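Local atomic coordinates of sesquisabinene B synthase 2 (Santalum album, PDB entry 6A2A), a protein that probably converts farnesyl diphosphate into the bicyclic sesquiterpene sesquisabinene B, with magnesium or manganese ions as cofactor. Residues D141-F146 / D178-A183; A204-H209 / A224-D229; A381-D386 / Y441-P446. All blocks are in the same frame, centred on the assembly; numbering follows the deposited sequence.

Contact 1: D141-F146 / D178-A183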
ATOM      1  N   ASP A 141     -32.967 -19.834  37.521  1.00 30.07           N
ATOM      2  CA  ASP A 141     -33.416 -20.595  38.699  1.00 34.42           C
ATOM      3  C   ASP A 141     -32.333 -21.419  39.407  1.00 30.42           C
ATOM      4  O   ASP A 141     -32.488 -21.754  40.603  1.00 31.78           O
ATOM      5  CB  ASP A 141     -34.553 -21.549  38.224  1.00 35.84           C
ATOM      6  CG  ASP A 141     -35.694 -20.792  37.516  1.00 46.20           C
ATOM      7  OD1 ASP A 141     -35.485 -20.278  36.357  1.00 42.39           O
ATOM      8  OD2 ASP A 141     -36.792 -20.721  38.117  1.00 53.01           O
ATOM      9  N   VAL A 142     -31.293 -21.819  38.698  1.00 27.86           N
ATOM     10  CA  VAL A 142     -30.155 -22.508  39.333  1.00 30.63           C
ATOM     11  C   VAL A 142     -29.595 -21.711  40.520  1.00 29.53           C
ATOM     12  O   VAL A 142     -28.905 -22.346  41.381  1.00 33.26           O
ATOM     13  CB  VAL A 142     -29.015 -22.858  38.369  1.00 26.74           C
ATOM     14  CG1 VAL A 142     -29.466 -23.775  37.250  1.00 29.31           C
ATOM     15  CG2 VAL A 142     -28.297 -21.598  37.868  1.00 29.34           C
ATOM     16  N   PHE A 143     -29.826 -20.398  40.607  1.00 28.49           N
ATOM     17  CA  PHE A 143     -29.262 -19.593  41.690  1.00 28.94           C
ATOM     18  C   PHE A 143     -30.228 -19.502  42.855  1.00 29.94           C
ATOM     19  O   PHE A 143     -29.818 -18.998  43.889  1.00 28.58           O
ATOM     20  CB  PHE A 143     -28.833 -18.195  41.228  1.00 25.35           C
ATOM     21  CG  PHE A 143     -27.711 -18.260  40.243  1.00 24.99           C
ATOM     22  CD1 PHE A 143     -26.422 -18.602  40.636  1.00 23.06           C
ATOM     23  CD2 PHE A 143     -27.943 -18.006  38.902  1.00 26.33           C
ATOM     24  CE1 PHE A 143     -25.402 -18.683  39.714  1.00 24.51           C
ATOM     25  CE2 PHE A 143     -26.927 -18.114  37.986  1.00 26.72           C
ATOM     26  CZ  PHE A 143     -25.655 -18.450  38.387  1.00 26.31           C
ATOM     27  N   GLU A 144     -31.465 -20.061  42.741  1.00 28.77           N
ATOM     28  CA  GLU A 144     -32.509 -19.757  43.757  1.00 29.41           C
ATOM     29  C   GLU A 144     -32.081 -20.286  45.140  1.00 29.09           C
ATOM     30  O   GLU A 144     -32.404 -19.690  46.144  1.00 28.04           O
ATOM     31  CB  GLU A 144     -33.857 -20.381  43.374  1.00 35.98           C
ATOM     32  CG  GLU A 144     -34.940 -20.158  44.420  1.00 37.43           C
ATOM     33  CD  GLU A 144     -35.424 -18.718  44.510  1.00 41.20           C
ATOM     34  OE1 GLU A 144     -35.567 -18.194  45.649  1.00 41.57           O
ATOM     35  OE2 GLU A 144     -35.657 -18.104  43.428  1.00 42.77           O
ATOM     36  N   ARG A 145     -31.429 -21.435  45.130  1.00 28.42           N
ATOM     37  CA  ARG A 145     -31.006 -22.113  46.343  1.00 32.80           C
ATOM     38  C   ARG A 145     -29.959 -21.386  47.137  1.00 36.53           C
ATOM     39  O   ARG A 145     -29.708 -21.727  48.254  1.00 33.84           O
ATOM     40  CB  ARG A 145     -30.581 -23.529  46.074  1.00 30.68           C
ATOM     41  CG  ARG A 145     -29.157 -23.678  45.713  1.00 36.13           C
ATOM     42  CD  ARG A 145     -28.811 -25.099  45.390  1.00 38.77           C
ATOM     43  NE  ARG A 145     -29.797 -25.725  44.549  1.00 48.05           N
ATOM     44  CZ  ARG A 145     -30.345 -26.915  44.761  1.00 56.56           C
ATOM     45  NH1 ARG A 145     -29.998 -27.660  45.787  1.00 48.50           N
ATOM     46  NH2 ARG A 145     -31.237 -27.357  43.915  1.00 56.95           N
ATOM     47  N   PHE A 146     -29.378 -20.357  46.552  1.00 27.02           N
ATOM     48  CA  PHE A 146     -28.404 -19.549  47.238  1.00 26.30           C
ATOM     49  C   PHE A 146     -29.067 -18.336  47.857  1.00 27.09           C
ATOM     50  O   PHE A 146     -28.420 -17.484  48.367  1.00 29.02           O
ATOM     51  CB  PHE A 146     -27.243 -19.184  46.313  1.00 25.84           C
ATOM     52  CG  PHE A 146     -26.489 -20.362  45.807  1.00 28.25           C
ATOM     53  CD1 PHE A 146     -25.550 -20.974  46.578  1.00 26.86           C
ATOM     54  CD2 PHE A 146     -26.740 -20.883  44.576  1.00 25.15           C
ATOM     55  CE1 PHE A 146     -24.861 -22.046  46.112  1.00 27.59           C
ATOM     56  CE2 PHE A 146     -26.066 -21.967  44.118  1.00 25.35           C
ATOM     57  CZ  PHE A 146     -25.121 -22.552  44.886  1.00 27.29           C
ATOM     58  N   ASP A 178     -34.500 -11.577  36.818  1.00 26.70           N
ATOM     59  CA  ASP A 178     -34.376 -10.766  37.992  1.00 30.77           C
ATOM     60  C   ASP A 178     -33.328 -11.331  39.008  1.00 26.05           C
ATOM     61  O   ASP A 178     -32.727 -10.555  39.760  1.00 27.19           O
ATOM     62  CB  ASP A 178     -35.758 -10.673  38.695  1.00 36.95           C
ATOM     63  CG  ASP A 178     -36.452 -12.082  38.863  1.00 44.99           C
ATOM     64  OD1 ASP A 178     -36.608 -12.856  37.861  1.00 43.27           O
ATOM     65  OD2 ASP A 178     -36.850 -12.436  39.995  1.00 48.00           O
ATOM     66  N   ILE A 179     -33.141 -12.630  38.991  1.00 26.53           N
ATOM     67  CA  ILE A 179     -32.239 -13.263  39.983  1.00 26.74           C
ATOM     68  C   ILE A 179     -30.798 -12.943  39.589  1.00 26.29           C
ATOM     69  O   ILE A 179     -29.950 -12.725  40.462  1.00 24.18           O
ATOM     70  CB  ILE A 179     -32.469 -14.767  40.135  1.00 29.35           C
ATOM     71  CG1 ILE A 179     -33.891 -15.047  40.622  1.00 26.09           C
ATOM     72  CG2 ILE A 179     -31.461 -15.352  41.116  1.00 28.63           C
ATOM     73  CD1 ILE A 179     -34.275 -16.462  40.417  1.00 28.87           C
ATOM     74  N   LEU A 180     -30.573 -12.774  38.286  1.00 27.09           N
ATOM     75  CA  LEU A 180     -29.214 -12.427  37.865  1.00 27.25           C
ATOM     76  C   LEU A 180     -28.919 -10.956  38.155  1.00 27.62           C
ATOM     77  O   LEU A 180     -27.758 -10.646  38.465  1.00 26.33           O
ATOM     78  CB  LEU A 180     -29.016 -12.796  36.404  1.00 25.84           C
ATOM     79  CG  LEU A 180     -29.431 -14.221  36.060  1.00 29.84           C
ATOM     80  CD1 LEU A 180     -29.295 -14.533  34.592  1.00 29.47           C
ATOM     81  CD2 LEU A 180     -28.581 -15.192  36.863  1.00 31.16           C
ATOM     82  N   ASP A 181     -29.915 -10.068  38.085  1.00 24.84           N
ATOM     83  CA  ASP A 181     -29.718  -8.693  38.511  1.00 24.61           C
ATOM     84  C   ASP A 181     -29.418  -8.608  40.013  1.00 25.51           C
ATOM     85  O   ASP A 181     -28.601  -7.815  40.471  1.00 24.12           O
ATOM     86  CB  ASP A 181     -30.966  -7.863  38.322  1.00 27.27           C
ATOM     87  CG  ASP A 181     -31.302  -7.661  36.853  1.00 36.82           C
ATOM     88  OD1 ASP A 181     -30.384  -7.285  36.112  1.00 35.09           O
ATOM     89  OD2 ASP A 181     -32.473  -7.904  36.456  1.00 40.35           O
ATOM     90  N   GLU A 182     -30.143  -9.422  40.780  1.00 23.43           N
ATOM     91  CA  GLU A 182     -29.915  -9.477  42.241  1.00 25.69           C
ATOM     92  C   GLU A 182     -28.481 -10.006  42.508  1.00 22.02           C
ATOM     93  O   GLU A 182     -27.803  -9.519  43.462  1.00 25.53           O
ATOM     94  CB  GLU A 182     -30.907 -10.433  42.906  1.00 31.04           C
ATOM     95  CG  GLU A 182     -32.300  -9.857  43.150  1.00 37.18           C
ATOM     96  CD  GLU A 182     -33.446 -10.869  43.336  1.00 42.27           C
ATOM     97  OE1 GLU A 182     -33.201 -12.099  43.385  1.00 36.53           O
ATOM     98  OE2 GLU A 182     -34.609 -10.418  43.375  1.00 48.06           O
ATOM     99  N   ALA A 183     -28.066 -11.021  41.758  1.00 21.30           N
ATOM    100  CA  ALA A 183     -26.735 -11.639  41.895  1.00 22.15           C
ATOM    101  C   ALA A 183     -25.660 -10.592  41.633  1.00 24.43           C
ATOM    102  O   ALA A 183     -24.665 -10.456  42.367  1.00 22.40           O
ATOM    103  CB  ALA A 183     -26.589 -12.777  40.943  1.00 22.40           C
TER
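Phe143 and Ile179 face each other where a 3-10 segment, of which residues 141-146 are part, comes up against the start of helix 178-192, residues 178-183, an example of how a short irregular segment can be fastened by a few well-placed apolar groups. No hydrogen bond joins the two segments, and the apolar contacts come first. CB of Phe143 rests 3.9 Å from CG2 of Ile179, close to the point where the two backbones run nearest. The Phe143 ring reaches further along and meets Leu180, whose CD2 methyl comes in obliquely and lies 3.5 Å from CD2 of the ring and as near to its CE2. The two side chains cross at about a right angle. Phe143 sends its ring to this place with CG anti to the carbonyl carbon (chi1 -65°), and CG2 of Val142, from the same segment, lies over one face of the ring, toward the rim.

A contact of mixed character lies at the exposed margin. The chain of Glu144 is bent at chi2 (71°), which brings OE2 to 3.7 Å from CD1 of Ile179, carboxylate against methyl.

Polar bonds from neighbouring residues add to this: Gln140 binds both Asp178 and the backbone N of Ile179, and Glu182 pairs with Lys147. The contact thus joins two parts of the N-terminal terpene synthase domain. Around its apolar centre, Phe128 of helix 121-133 meets the Phe143 ring edge-to-face, Leu166 of helix 160-170 touches both Phe143 and Ala183, and Phe152 of strand 151-152 packs on Ile179.

Contact 2: A204-H209 / A224-D229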
ATOM      1  N   ALA A 204      -6.919 -11.425  44.798  1.00 26.94           N
ATOM      2  CA  ALA A 204      -6.988  -9.956  44.944  1.00 33.12           C
ATOM      3  C   ALA A 204      -6.946  -9.260  43.582  1.00 32.43           C
ATOM      4  O   ALA A 204      -7.685  -8.277  43.344  1.00 31.75           O
ATOM      5  CB  ALA A 204      -5.848  -9.403  45.773  1.00 34.76           C
ATOM      6  N   LYS A 205      -6.032  -9.727  42.757  1.00 26.31           N
ATOM      7  CA  LYS A 205      -5.840  -9.149  41.435  1.00 27.06           C
ATOM      8  C   LYS A 205      -7.102  -9.373  40.608  1.00 25.25           C
ATOM      9  O   LYS A 205      -7.614  -8.433  39.966  1.00 25.55           O
ATOM     10  CB  LYS A 205      -4.692  -9.787  40.666  1.00 29.22           C
ATOM     11  CG  LYS A 205      -3.280  -9.435  41.090  1.00 41.57           C
ATOM     12  CD  LYS A 205      -2.222  -9.942  40.083  1.00 43.41           C
ATOM     13  CE  LYS A 205      -2.464  -9.387  38.689  1.00 46.98           C
ATOM     14  NZ  LYS A 205      -1.434  -9.789  37.687  1.00 47.35           N
ATOM     15  N   LYS A 206      -7.556 -10.600  40.579  1.00 23.31           N
ATOM     16  CA  LYS A 206      -8.713 -10.964  39.739  1.00 23.33           C
ATOM     17  C   LYS A 206      -9.957 -10.214  40.186  1.00 22.99           C
ATOM     18  O   LYS A 206     -10.769  -9.809  39.309  1.00 21.84           O
ATOM     19  CB  LYS A 206      -9.014 -12.461  39.775  1.00 24.89           C
ATOM     20  CG  LYS A 206      -8.014 -13.269  38.981  1.00 28.94           C
ATOM     21  CD  LYS A 206      -8.557 -14.560  38.458  1.00 34.31           C
ATOM     22  CE  LYS A 206      -8.843 -15.550  39.546  1.00 39.91           C
ATOM     23  NZ  LYS A 206      -9.256 -16.860  38.983  1.00 41.58           N
ATOM     24  N   VAL A 207     -10.120  -9.967  41.498  1.00 20.85           N
ATOM     25  CA  VAL A 207     -11.350  -9.303  41.966  1.00 22.76           C
ATOM     26  C   VAL A 207     -11.361  -7.832  41.542  1.00 21.04           C
ATOM     27  O   VAL A 207     -12.375  -7.303  41.088  1.00 20.62           O
ATOM     28  CB  VAL A 207     -11.540  -9.449  43.483  1.00 23.34           C
ATOM     29  CG1 VAL A 207     -12.508  -8.433  44.033  1.00 21.74           C
ATOM     30  CG2 VAL A 207     -11.964 -10.850  43.814  1.00 25.89           C
ATOM     31  N   SER A 208     -10.225  -7.178  41.724  1.00 21.04           N
ATOM     32  CA  SER A 208     -10.050  -5.796  41.387  1.00 22.89           C
ATOM     33  C   SER A 208     -10.297  -5.584  39.882  1.00 19.45           C
ATOM     34  O   SER A 208     -10.975  -4.606  39.466  1.00 20.94           O
ATOM     35  CB  SER A 208      -8.666  -5.398  41.827  1.00 26.10           C
ATOM     36  OG  SER A 208      -8.422  -4.078  41.492  1.00 29.87           O
ATOM     37  N   HIS A 209      -9.719  -6.473  39.107  1.00 19.12           N
ATOM     38  CA  HIS A 209      -9.806  -6.462  37.665  1.00 19.91           C
ATOM     39  C   HIS A 209     -11.263  -6.622  37.262  1.00 19.75           C
ATOM     40  O   HIS A 209     -11.768  -5.880  36.400  1.00 19.67           O
ATOM     41  CB  HIS A 209      -8.949  -7.560  37.097  1.00 18.60           C
ATOM     42  CG  HIS A 209      -8.731  -7.548  35.623  1.00 18.66           C
ATOM     43  ND1 HIS A 209      -7.858  -6.667  35.033  1.00 19.01           N
ATOM     44  CD2 HIS A 209      -9.109  -8.404  34.655  1.00 18.99           C
ATOM     45  CE1 HIS A 209      -7.702  -6.976  33.758  1.00 20.48           C
ATOM     46  NE2 HIS A 209      -8.455  -8.037  33.488  1.00 19.74           N
ATOM     47  N   ALA A 224      -6.018 -11.448  27.253  1.00 20.07           N
ATOM     48  CA  ALA A 224      -5.073 -12.572  27.144  1.00 20.91           C
ATOM     49  C   ALA A 224      -3.709 -12.155  27.715  1.00 22.13           C
ATOM     50  O   ALA A 224      -3.071 -12.933  28.467  1.00 23.06           O
ATOM     51  CB  ALA A 224      -4.949 -13.057  25.741  1.00 20.99           C
ATOM     52  N   ARG A 225      -3.261 -10.972  27.359  1.00 22.19           N
ATOM     53  CA  ARG A 225      -1.945 -10.557  27.838  1.00 22.18           C
ATOM     54  C   ARG A 225      -1.931 -10.342  29.354  1.00 22.66           C
ATOM     55  O   ARG A 225      -0.907 -10.649  30.006  1.00 23.12           O
ATOM     56  CB  ARG A 225      -1.492  -9.250  27.189  1.00 21.90           C
ATOM     57  CG  ARG A 225      -0.067  -8.862  27.560  1.00 23.46           C
ATOM     58  CD  ARG A 225       0.948  -9.860  27.060  1.00 24.37           C
ATOM     59  NE  ARG A 225       2.278  -9.570  27.657  1.00 24.52           N
ATOM     60  CZ  ARG A 225       2.711 -10.006  28.843  1.00 29.95           C
ATOM     61  NH1 ARG A 225       1.902 -10.681  29.640  1.00 26.96           N
ATOM     62  NH2 ARG A 225       3.979  -9.805  29.210  1.00 30.48           N
ATOM     63  N   TRP A 226      -2.984  -9.766  29.913  1.00 20.67           N
ATOM     64  CA  TRP A 226      -3.091  -9.579  31.351  1.00 20.05           C
ATOM     65  C   TRP A 226      -3.139 -10.958  32.034  1.00 22.49           C
ATOM     66  O   TRP A 226      -2.456 -11.194  33.057  1.00 21.23           O
ATOM     67  CB  TRP A 226      -4.340  -8.787  31.706  1.00 21.08           C
ATOM     68  CG  TRP A 226      -4.499  -8.520  33.163  1.00 21.29           C
ATOM     69  CD1 TRP A 226      -3.918  -7.505  33.873  1.00 26.31           C
ATOM     70  CD2 TRP A 226      -5.222  -9.320  34.115  1.00 21.86           C
ATOM     71  NE1 TRP A 226      -4.295  -7.579  35.187  1.00 24.21           N
ATOM     72  CE2 TRP A 226      -5.099  -8.680  35.358  1.00 24.41           C
ATOM     73  CE3 TRP A 226      -6.001 -10.477  34.030  1.00 23.85           C
ATOM     74  CZ2 TRP A 226      -5.705  -9.184  36.510  1.00 24.85           C
ATOM     75  CZ3 TRP A 226      -6.606 -10.972  35.174  1.00 25.27           C
ATOM     76  CH2 TRP A 226      -6.462 -10.326  36.383  1.00 22.65           C
ATOM     77  N   PHE A 227      -3.990 -11.839  31.508  1.00 19.64           N
ATOM     78  CA  PHE A 227      -4.228 -13.126  32.183  1.00 22.12           C
ATOM     79  C   PHE A 227      -3.006 -14.054  32.055  1.00 22.04           C
ATOM     80  O   PHE A 227      -2.858 -14.942  32.924  1.00 23.80           O
ATOM     81  CB  PHE A 227      -5.501 -13.771  31.652  1.00 23.42           C
ATOM     82  CG  PHE A 227      -5.865 -15.006  32.411  1.00 24.27           C
ATOM     83  CD1 PHE A 227      -6.262 -14.920  33.727  1.00 26.96           C
ATOM     84  CD2 PHE A 227      -5.663 -16.248  31.849  1.00 24.87           C
ATOM     85  CE1 PHE A 227      -6.493 -16.087  34.452  1.00 29.21           C
ATOM     86  CE2 PHE A 227      -5.963 -17.399  32.545  1.00 25.42           C
ATOM     87  CZ  PHE A 227      -6.364 -17.310  33.854  1.00 27.79           C
ATOM     88  N   ILE A 228      -2.191 -13.932  31.034  1.00 21.57           N
ATOM     89  CA  ILE A 228      -0.963 -14.750  30.960  1.00 24.42           C
ATOM     90  C   ILE A 228      -0.123 -14.517  32.237  1.00 26.83           C
ATOM     91  O   ILE A 228       0.355 -15.469  32.848  1.00 27.13           O
ATOM     92  CB  ILE A 228      -0.179 -14.472  29.674  1.00 26.68           C
ATOM     93  CG1 ILE A 228      -0.805 -15.200  28.488  1.00 27.04           C
ATOM     94  CG2 ILE A 228       1.288 -14.842  29.829  1.00 29.05           C
ATOM     95  CD1 ILE A 228      -0.315 -14.685  27.169  1.00 25.22           C
ATOM     96  N   ASP A 229       0.031 -13.260  32.634  1.00 26.13           N
ATOM     97  CA  ASP A 229       0.730 -12.927  33.874  1.00 28.75           C
ATOM     98  C   ASP A 229       0.019 -13.388  35.116  1.00 33.52           C
ATOM     99  O   ASP A 229       0.652 -13.918  36.027  1.00 31.50           O
ATOM    100  CB  ASP A 229       0.981 -11.432  33.973  1.00 34.21           C
ATOM    101  CG  ASP A 229       1.985 -10.952  32.986  1.00 32.55           C
ATOM    102  OD1 ASP A 229       2.645 -11.749  32.326  1.00 36.79           O
ATOM    103  OD2 ASP A 229       2.025  -9.755  32.837  1.00 38.26           O
TER
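His209 and Trp226 lay their rings flat upon each other, a compact illustration of how two neighbouring helices standing well apart can be bridged by aromatic side chains. The imidazole and the six-membered ring of the indole form a face-to-face stack, with centroids 3.5 Å apart and planes only 5° from parallel. ND1 of His209 lies 3.4 Å from CE2 of Trp226, and CE1 sits over the centre of the indole, so the imidazole covers the fusion of its two rings. Both side chains leave their helices with CG anti to the backbone N (chi1 -178° for Trp226) and come from opposite directions to overlap midway.

Two lysines flank the indole. CE of Lys205 approaches CZ2 of Trp226 obliquely at 3.9 Å, its chain bent at chi3 and running past the indole in the reverse sense. Lys206 meets the edge of the ring system near its plane, CA to Trp226 CH2 at 4.1 Å.

The second shell fixes these groups by their polar ends. NE2 of His209 is hydrogen-bonded to Glu223, which holds the imidazole's rotation and may raise its basicity. Lys205 NZ reaches Thr230, and Lys206 NZ forms a salt bridge with Glu234. Replacing Trp226 with an alanine would probably leave the His209 face without its stacking partner and open a gap between the helices beside the lysine chains.

Arg90 of helix 78-90 touches both stacked residues. The segment axes approach to 11.9 Å at 158°, so helices 201-212 and 220-232 make an antiparallel helical hairpin, within the mainly alpha-helical architecture of plant terpene synthases.

Contact 3: A381-D386 / Y441-P446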
ATOM      1  N   ALA A 381     -19.686   4.053   0.263  1.00 19.08           N
ATOM      2  CA  ALA A 381     -20.102   5.468   0.005  1.00 20.10           C
ATOM      3  C   ALA A 381     -21.326   5.825   0.849  1.00 19.38           C
ATOM      4  O   ALA A 381     -21.379   6.895   1.443  1.00 20.31           O
ATOM      5  CB  ALA A 381     -20.350   5.675  -1.480  1.00 20.46           C
ATOM      6  N   LYS A 382     -22.265   4.886   0.961  1.00 18.81           N
ATOM      7  CA  LYS A 382     -23.493   5.067   1.679  1.00 20.27           C
ATOM      8  C   LYS A 382     -23.250   5.237   3.183  1.00 21.42           C
ATOM      9  O   LYS A 382     -23.812   6.146   3.790  1.00 17.91           O
ATOM     10  CB  LYS A 382     -24.425   3.870   1.443  1.00 22.59           C
ATOM     11  CG  LYS A 382     -25.711   3.944   2.269  1.00 28.03           C
ATOM     12  CD  LYS A 382     -26.564   5.127   1.924  1.00 32.24           C
ATOM     13  CE  LYS A 382     -27.966   4.953   2.478  1.00 40.87           C
ATOM     14  NZ  LYS A 382     -28.691   6.242   2.502  1.00 43.85           N
ATOM     15  N   VAL A 383     -22.418   4.367   3.796  1.00 19.11           N
ATOM     16  CA  VAL A 383     -22.217   4.510   5.243  1.00 18.86           C
ATOM     17  C   VAL A 383     -21.442   5.786   5.554  1.00 17.63           C
ATOM     18  O   VAL A 383     -21.714   6.434   6.575  1.00 17.71           O
ATOM     19  CB  VAL A 383     -21.589   3.271   5.905  1.00 19.05           C
ATOM     20  CG1 VAL A 383     -22.544   2.097   5.747  1.00 20.95           C
ATOM     21  CG2 VAL A 383     -20.201   2.928   5.330  1.00 19.53           C
ATOM     22  N   TRP A 384     -20.541   6.243   4.704  1.00 17.07           N
ATOM     23  CA  TRP A 384     -19.907   7.540   4.948  1.00 15.88           C
ATOM     24  C   TRP A 384     -20.903   8.710   4.806  1.00 18.96           C
ATOM     25  O   TRP A 384     -20.914   9.587   5.650  1.00 17.29           O
ATOM     26  CB  TRP A 384     -18.699   7.716   4.036  1.00 17.62           C
ATOM     27  CG  TRP A 384     -17.448   7.145   4.660  1.00 17.06           C
ATOM     28  CD1 TRP A 384     -16.855   5.944   4.401  1.00 17.62           C
ATOM     29  CD2 TRP A 384     -16.686   7.720   5.739  1.00 16.75           C
ATOM     30  NE1 TRP A 384     -15.723   5.790   5.181  1.00 17.07           N
ATOM     31  CE2 TRP A 384     -15.582   6.875   5.996  1.00 15.67           C
ATOM     32  CE3 TRP A 384     -16.785   8.903   6.471  1.00 18.07           C
ATOM     33  CZ2 TRP A 384     -14.643   7.147   6.992  1.00 17.56           C
ATOM     34  CZ3 TRP A 384     -15.849   9.178   7.431  1.00 19.32           C
ATOM     35  CH2 TRP A 384     -14.744   8.346   7.639  1.00 17.67           C
ATOM     36  N   SER A 385     -21.752   8.673   3.792  1.00 18.19           N
ATOM     37  CA  SER A 385     -22.786   9.671   3.644  1.00 20.04           C
ATOM     38  C   SER A 385     -23.682   9.686   4.893  1.00 21.41           C
ATOM     39  O   SER A 385     -23.882  10.727   5.473  1.00 19.46           O
ATOM     40  CB  SER A 385     -23.591   9.419   2.394  1.00 21.92           C
ATOM     41  OG  SER A 385     -24.770  10.191   2.405  1.00 23.56           O
ATOM     42  N   ASP A 386     -24.107   8.521   5.375  1.00 19.67           N
ATOM     43  CA  ASP A 386     -24.948   8.453   6.593  1.00 19.21           C
ATOM     44  C   ASP A 386     -24.193   9.079   7.784  1.00 18.05           C
ATOM     45  O   ASP A 386     -24.756   9.843   8.592  1.00 19.12           O
ATOM     46  CB  ASP A 386     -25.343   7.018   6.895  1.00 21.03           C
ATOM     47  CG  ASP A 386     -26.344   6.410   5.958  1.00 24.00           C
ATOM     48  OD1 ASP A 386     -27.022   7.138   5.167  1.00 26.33           O
ATOM     49  OD2 ASP A 386     -26.549   5.152   6.059  1.00 22.73           O
ATOM     50  N   TYR A 441     -30.049  -4.768   4.521  1.00 21.35           N
ATOM     51  CA  TYR A 441     -30.546  -5.384   5.790  1.00 20.43           C
ATOM     52  C   TYR A 441     -29.617  -4.996   6.981  1.00 19.23           C
ATOM     53  O   TYR A 441     -30.096  -4.494   7.990  1.00 19.02           O
ATOM     54  CB  TYR A 441     -30.647  -6.902   5.667  1.00 21.76           C
ATOM     55  CG  TYR A 441     -30.957  -7.581   6.980  1.00 23.36           C
ATOM     56  CD1 TYR A 441     -32.201  -7.504   7.564  1.00 24.73           C
ATOM     57  CD2 TYR A 441     -29.964  -8.250   7.667  1.00 27.54           C
ATOM     58  CE1 TYR A 441     -32.467  -8.090   8.793  1.00 24.95           C
ATOM     59  CE2 TYR A 441     -30.220  -8.885   8.867  1.00 28.07           C
ATOM     60  CZ  TYR A 441     -31.468  -8.777   9.447  1.00 26.49           C
ATOM     61  OH  TYR A 441     -31.694  -9.416  10.643  1.00 29.36           O
ATOM     62  N   VAL A 442     -28.332  -5.185   6.840  1.00 20.98           N
ATOM     63  CA  VAL A 442     -27.426  -4.874   7.968  1.00 20.61           C
ATOM     64  C   VAL A 442     -27.465  -3.362   8.231  1.00 22.72           C
ATOM     65  O   VAL A 442     -27.509  -2.968   9.338  1.00 21.36           O
ATOM     66  CB  VAL A 442     -26.006  -5.398   7.735  1.00 22.74           C
ATOM     67  CG1 VAL A 442     -25.140  -5.133   8.956  1.00 24.70           C
ATOM     68  CG2 VAL A 442     -26.035  -6.870   7.440  1.00 26.51           C
ATOM     69  N   ASN A 443     -27.506  -2.532   7.191  1.00 19.20           N
ATOM     70  CA  ASN A 443     -27.526  -1.112   7.379  1.00 19.82           C
ATOM     71  C   ASN A 443     -28.897  -0.614   7.879  1.00 21.44           C
ATOM     72  O   ASN A 443     -28.948   0.518   8.328  1.00 23.89           O
ATOM     73  CB  ASN A 443     -27.099  -0.371   6.110  1.00 21.51           C
ATOM     74  CG  ASN A 443     -26.619   1.040   6.405  1.00 25.17           C
ATOM     75  OD1 ASN A 443     -25.994   1.334   7.459  1.00 23.53           O
ATOM     76  ND2 ASN A 443     -27.003   1.954   5.527  1.00 24.22           N
ATOM     77  N   SER A 444     -29.903  -1.493   7.990  1.00 20.60           N
ATOM     78  CA  SER A 444     -31.252  -1.114   8.481  1.00 21.51           C
ATOM     79  C   SER A 444     -31.318  -1.207  10.005  1.00 24.70           C
ATOM     80  O   SER A 444     -32.351  -0.860  10.588  1.00 25.90           O
ATOM     81  CB  SER A 444     -32.342  -1.953   7.846  1.00 21.04           C
ATOM     82  OG  SER A 444     -32.303  -3.297   8.263  1.00 22.56           O
ATOM     83  N   LEU A 445     -30.217  -1.666  10.612  1.00 22.41           N
ATOM     84  CA  LEU A 445     -30.043  -1.779  12.047  1.00 22.67           C
ATOM     85  C   LEU A 445     -31.071  -2.756  12.651  1.00 19.58           C
ATOM     86  O   LEU A 445     -31.944  -2.404  13.438  1.00 20.48           O
ATOM     87  CB  LEU A 445     -30.096  -0.395  12.698  1.00 27.84           C
ATOM     88  CG  LEU A 445     -28.942   0.572  12.362  1.00 30.51           C
ATOM     89  CD1 LEU A 445     -28.725   1.553  13.474  1.00 31.33           C
ATOM     90  CD2 LEU A 445     -27.628  -0.145  12.044  1.00 32.45           C
ATOM     91  N   PRO A 446     -30.904  -4.009  12.348  1.00 18.53           N
ATOM     92  CA  PRO A 446     -31.586  -5.076  13.092  1.00 18.62           C
ATOM     93  C   PRO A 446     -31.206  -4.974  14.576  1.00 21.75           C
ATOM     94  O   PRO A 446     -30.158  -4.364  14.881  1.00 20.15           O
ATOM     95  CB  PRO A 446     -31.123  -6.377  12.467  1.00 19.94           C
ATOM     96  CG  PRO A 446     -29.908  -6.003  11.723  1.00 22.68           C
ATOM     97  CD  PRO A 446     -29.998  -4.563  11.356  1.00 20.96           C
TER
HETATM   98  O   HOH W   1     -25.286   3.915   8.132  1.00 22.98           O
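Asn443 has far more surface buried here than any other residue, and its carboxamide, on the segment 441-446, is the group that crosses to residues 381-386: a simple case of one amide using both its ends. ND2 donates a hydrogen bond of 3.3 Å to OD2 of Asp386, nearly straight at 175°. The acceptor is met almost along its C-O axis, and carboxylate and amide planes lie 14° apart. At the other end, a water gives one hydrogen bond to OD1 of Asn443 (2.8 Å) and another to the same Asp386 OD2 (2.7 Å), so that this oxygen is gripped twice and the amide is held in its flip. With CG anti to the backbone N (chi1 -159°), Asn443 extends towards its partner.

Val383 adds a van der Waals touch, its CG1 methyl lying 3.9 Å from Asn443 OD1. OD1 of Asp386 forms a weak salt bridge of 3.3 Å with NZ of Lys382, one turn back.

The contact joins helices 377-400 and 436-443 in the metal-binding domain, away from the metal sites. Helix 419-430 lies beside the junction, with Val424 touching Asn443 and Asn421 touching Val383, while Trp384 packs against helices 299-321 and 348-372.

Overall arrangement
From the N terminus the three contacts come in series, each closing its own loop before the next opens, with no nesting and no crossing. Contact 1 closes a loop of 31 residues that holds the short two-stranded sheet and helix 160-170. Helix 201-212 is the next helix after 178-192, and contact 2 closes a loop of 14 residues, half of them helical, between it and helix 220-232; the centres of contacts 1 and 2 are about 26 Å apart. Contact 3 closes the widest loop, 54 mostly helical residues in the metal-binding family region, and lies across the chain's centre from contact 2, about 38 Å between centres. The first joins segment 141-146 to helix 178-192, the second two successive helices, the third helices 377-400 and 436-443.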